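Local coordinates for protein acetyl-CoA acetyltransferase (Mycobacterium smegmatis, PDB 4EGV) that belongs to the thiolase family as a monomeric thiolase-like protein and probably has acyltransferase activity, at residues V15-V23 / F125-E133. Numbering follows the deposited sequence.
Sequences VDPRTPVIV and FGGKIAAGE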
loop_
_atom_site.group_PDB
_atom_site.type_symbol
_atom_site.label_atom_id
_atom_site.label_comp_id
_atom_site.label_asym_id
_atom_site.label_seq_id
_atom_site.Cartn_x
_atom_site.Cartn_y
_atom_site.Cartn_z
ATOM N N VAL A 15 17.901 -24.916 -10.067
ATOM C CA VAL A 15 17.031 -24.644 -8.919
ATOM C C VAL A 15 17.102 -25.870 -8.000
ATOM O O VAL A 15 17.589 -26.909 -8.403
ATOM C CB VAL A 15 15.610 -24.370 -9.388
ATOM N N ASP A 16 16.713 -25.690 -6.744
ATOM C CA ASP A 16 16.446 -26.720 -5.752
ATOM C C ASP A 16 14.952 -27.072 -5.915
ATOM O O ASP A 16 14.160 -26.211 -6.279
ATOM C CB ASP A 16 16.783 -26.118 -4.373
ATOM C CG ASP A 16 16.092 -26.808 -3.191
ATOM O OD1 ASP A 16 16.305 -26.330 -2.076
ATOM O OD2 ASP A 16 15.358 -27.800 -3.307
ATOM N N PRO A 17 14.557 -28.343 -5.693
ATOM C CA PRO A 17 13.131 -28.739 -5.793
ATOM C C PRO A 17 12.132 -28.029 -4.868
ATOM O O PRO A 17 10.965 -27.957 -5.185
ATOM C CB PRO A 17 13.138 -30.243 -5.495
ATOM C CG PRO A 17 14.512 -30.594 -5.141
ATOM C CD PRO A 17 15.446 -29.511 -5.568
ATOM N N ARG A 18 12.612 -27.475 -3.757
ATOM C CA ARG A 18 11.737 -26.799 -2.797
ATOM C C ARG A 18 11.458 -25.328 -3.131
ATOM O O ARG A 18 10.605 -24.695 -2.508
ATOM C CB ARG A 18 12.314 -26.911 -1.383
ATOM C CG ARG A 18 11.840 -28.134 -0.614
ATOM C CD ARG A 18 13.013 -28.970 -0.129
ATOM N NE ARG A 18 12.926 -29.254 1.301
ATOM C CZ ARG A 18 13.703 -28.695 2.222
ATOM N NH1 ARG A 18 13.555 -29.013 3.501
ATOM N NH2 ARG A 18 14.631 -27.817 1.865
ATOM N N THR A 19 12.179 -24.793 -4.111
ATOM C CA THR A 19 12.041 -23.410 -4.516
ATOM C C THR A 19 10.583 -23.118 -4.925
ATOM O O THR A 19 9.985 -23.867 -5.688
ATOM C CB THR A 19 13.031 -23.075 -5.632
ATOM O OG1 THR A 19 14.352 -23.402 -5.198
ATOM C CG2 THR A 19 12.978 -21.594 -6.002
ATOM N N PRO A 20 9.999 -22.036 -4.373
ATOM C CA PRO A 20 8.634 -21.623 -4.646
ATOM C C PRO A 20 8.476 -20.809 -5.925
ATOM O O PRO A 20 9.257 -19.896 -6.220
ATOM C CB PRO A 20 8.293 -20.778 -3.439
ATOM C CG PRO A 20 9.556 -20.175 -3.044
ATOM C CD PRO A 20 10.618 -21.173 -3.345
ATOM N N VAL A 21 7.469 -21.174 -6.696
ATOM C CA VAL A 21 7.092 -20.421 -7.867
ATOM C C VAL A 21 5.605 -20.045 -7.830
ATOM O O VAL A 21 4.752 -20.835 -7.387
ATOM C CB VAL A 21 7.470 -21.176 -9.182
ATOM C CG1 VAL A 21 8.926 -21.012 -9.467
ATOM C CG2 VAL A 21 7.095 -22.648 -9.123
ATOM N N ILE A 22 5.300 -18.832 -8.278
ATOM C CA ILE A 22 3.912 -18.502 -8.608
ATOM C C ILE A 22 3.503 -19.110 -9.958
ATOM O O ILE A 22 4.164 -18.830 -10.980
ATOM C CB ILE A 22 3.627 -17.005 -8.550
ATOM C CG1 ILE A 22 3.813 -16.530 -7.126
ATOM C CG2 ILE A 22 2.212 -16.704 -9.040
ATOM C CD1 ILE A 22 3.520 -15.079 -6.938
ATOM N N VAL A 23 2.470 -19.976 -9.923
ATOM C CA VAL A 23 2.035 -20.709 -11.121
ATOM C C VAL A 23 0.729 -20.265 -11.759
ATOM O O VAL A 23 0.566 -20.424 -12.967
ATOM C CB VAL A 23 2.077 -22.228 -10.997
ATOM C CG1 VAL A 23 3.462 -22.645 -10.653
ATOM C CG2 VAL A 23 1.064 -22.728 -10.002
ATOM N N PHE A 125 4.553 -17.355 2.557
ATOM C CA PHE A 125 4.398 -18.700 2.012
ATOM C C PHE A 125 5.466 -19.133 1.078
ATOM O O PHE A 125 5.693 -20.290 0.942
ATOM C CB PHE A 125 2.973 -19.024 1.519
ATOM C CG PHE A 125 1.998 -19.164 2.661
ATOM C CD1 PHE A 125 2.101 -20.247 3.532
ATOM C CD2 PHE A 125 1.064 -18.160 2.940
ATOM C CE1 PHE A 125 1.262 -20.347 4.648
ATOM C CE2 PHE A 125 0.244 -18.240 4.051
ATOM C CZ PHE A 125 0.334 -19.335 4.914
ATOM N N GLY A 126 6.156 -18.198 0.464
ATOM C CA GLY A 126 7.391 -18.478 -0.255
ATOM C C GLY A 126 8.423 -19.109 0.649
ATOM O O GLY A 126 8.965 -20.153 0.335
ATOM N N GLY A 127 8.687 -18.451 1.771
ATOM C CA GLY A 127 9.597 -18.944 2.812
ATOM C C GLY A 127 9.257 -20.302 3.381
ATOM O O GLY A 127 10.143 -21.057 3.676
ATOM N N LYS A 128 7.969 -20.591 3.525
ATOM C CA LYS A 128 7.521 -21.838 4.114
ATOM C C LYS A 128 7.527 -22.945 3.107
ATOM O O LYS A 128 7.671 -24.105 3.477
ATOM C CB LYS A 128 6.131 -21.697 4.729
ATOM C CG LYS A 128 6.116 -20.961 6.058
ATOM C CD LYS A 128 4.706 -20.744 6.563
ATOM C CE LYS A 128 4.746 -20.009 7.881
ATOM N NZ LYS A 128 3.459 -20.237 8.578
ATOM N N ILE A 129 7.368 -22.594 1.837
ATOM C CA ILE A 129 7.514 -23.561 0.770
ATOM C C ILE A 129 8.991 -23.935 0.605
ATOM O O ILE A 129 9.276 -25.121 0.373
ATOM C CB ILE A 129 6.891 -23.104 -0.575
ATOM C CG1 ILE A 129 5.383 -23.326 -0.590
ATOM C CG2 ILE A 129 7.511 -23.863 -1.748
ATOM C CD1 ILE A 129 4.647 -22.466 -1.573
ATOM N N ALA A 130 9.900 -22.990 0.811
ATOM C CA ALA A 130 11.329 -23.196 0.715
ATOM C C ALA A 130 11.893 -24.131 1.769
ATOM O O ALA A 130 12.795 -24.859 1.519
ATOM C CB ALA A 130 12.005 -21.902 0.760
ATOM N N ALA A 131 11.315 -24.102 2.938
ATOM C CA ALA A 131 11.607 -25.026 3.985
ATOM C C ALA A 131 10.683 -26.244 3.916
ATOM O O ALA A 131 9.987 -26.465 2.971
ATOM C CB ALA A 131 11.484 -24.335 5.288
ATOM N N GLY A 132 10.716 -27.047 4.974
ATOM C CA GLY A 132 9.867 -28.219 5.059
ATOM C C GLY A 132 8.571 -27.889 5.770
ATOM O O GLY A 132 8.362 -28.289 6.916
ATOM N N GLU A 133 7.699 -27.149 5.093
ATOM C CA GLU A 133 6.459 -26.693 5.706
ATOM C C GLU A 133 5.226 -26.887 4.827
ATOM O O GLU A 133 4.276 -27.560 5.226
ATOM C CB GLU A 133 6.578 -25.223 6.117
#
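P20, the first residue of strand 20-29, and R18 in the turn before it meet the last turns of helix 117-130, a helix-on-sheet contact at the N-terminal end of the central strand of the mixed sheet of this thiolase fold. Strand segment 20-23 and helix segment 125-130 run at 126° to each other, their axes 8.4 Å apart at closest approach.

The P20 ring meets the helix at G126, I129 and A130. Its apolar contacts are P20 CB with I129 CG2 at 3.6 Å and, more distantly, P20 CD with A130 CB. P20 CG also makes a van der Waals contact with the helix backbone, 3.4 Å from G126 O. I129 presents this methyl because CG2 stands anti to its backbone N, and its side chain also packs on M277 and S279 of strand 271-279 and V137 of strand 136-143. W427 touches both P20 and A130.

Within 15-23, hydrogen bonds shape the type I turn from D16 to T19 that leads into the strand. R18 N donates to D16 OD2 at 2.8 Å, an Asx turn whose N-H points almost straight (173°) at the oxygen from above the carboxylate plane. D16 O accepts from both T19 N and T19 OG1, which arrive from the same face.

From this turn the R18 chain, bent at chi2 and chi3, passes over the helix end. A130 O and A131 C lie over one face of its guanidinium, and R18 NH2 comes within 3.5 Å of A130 O at an angle too poor for a hydrogen bond.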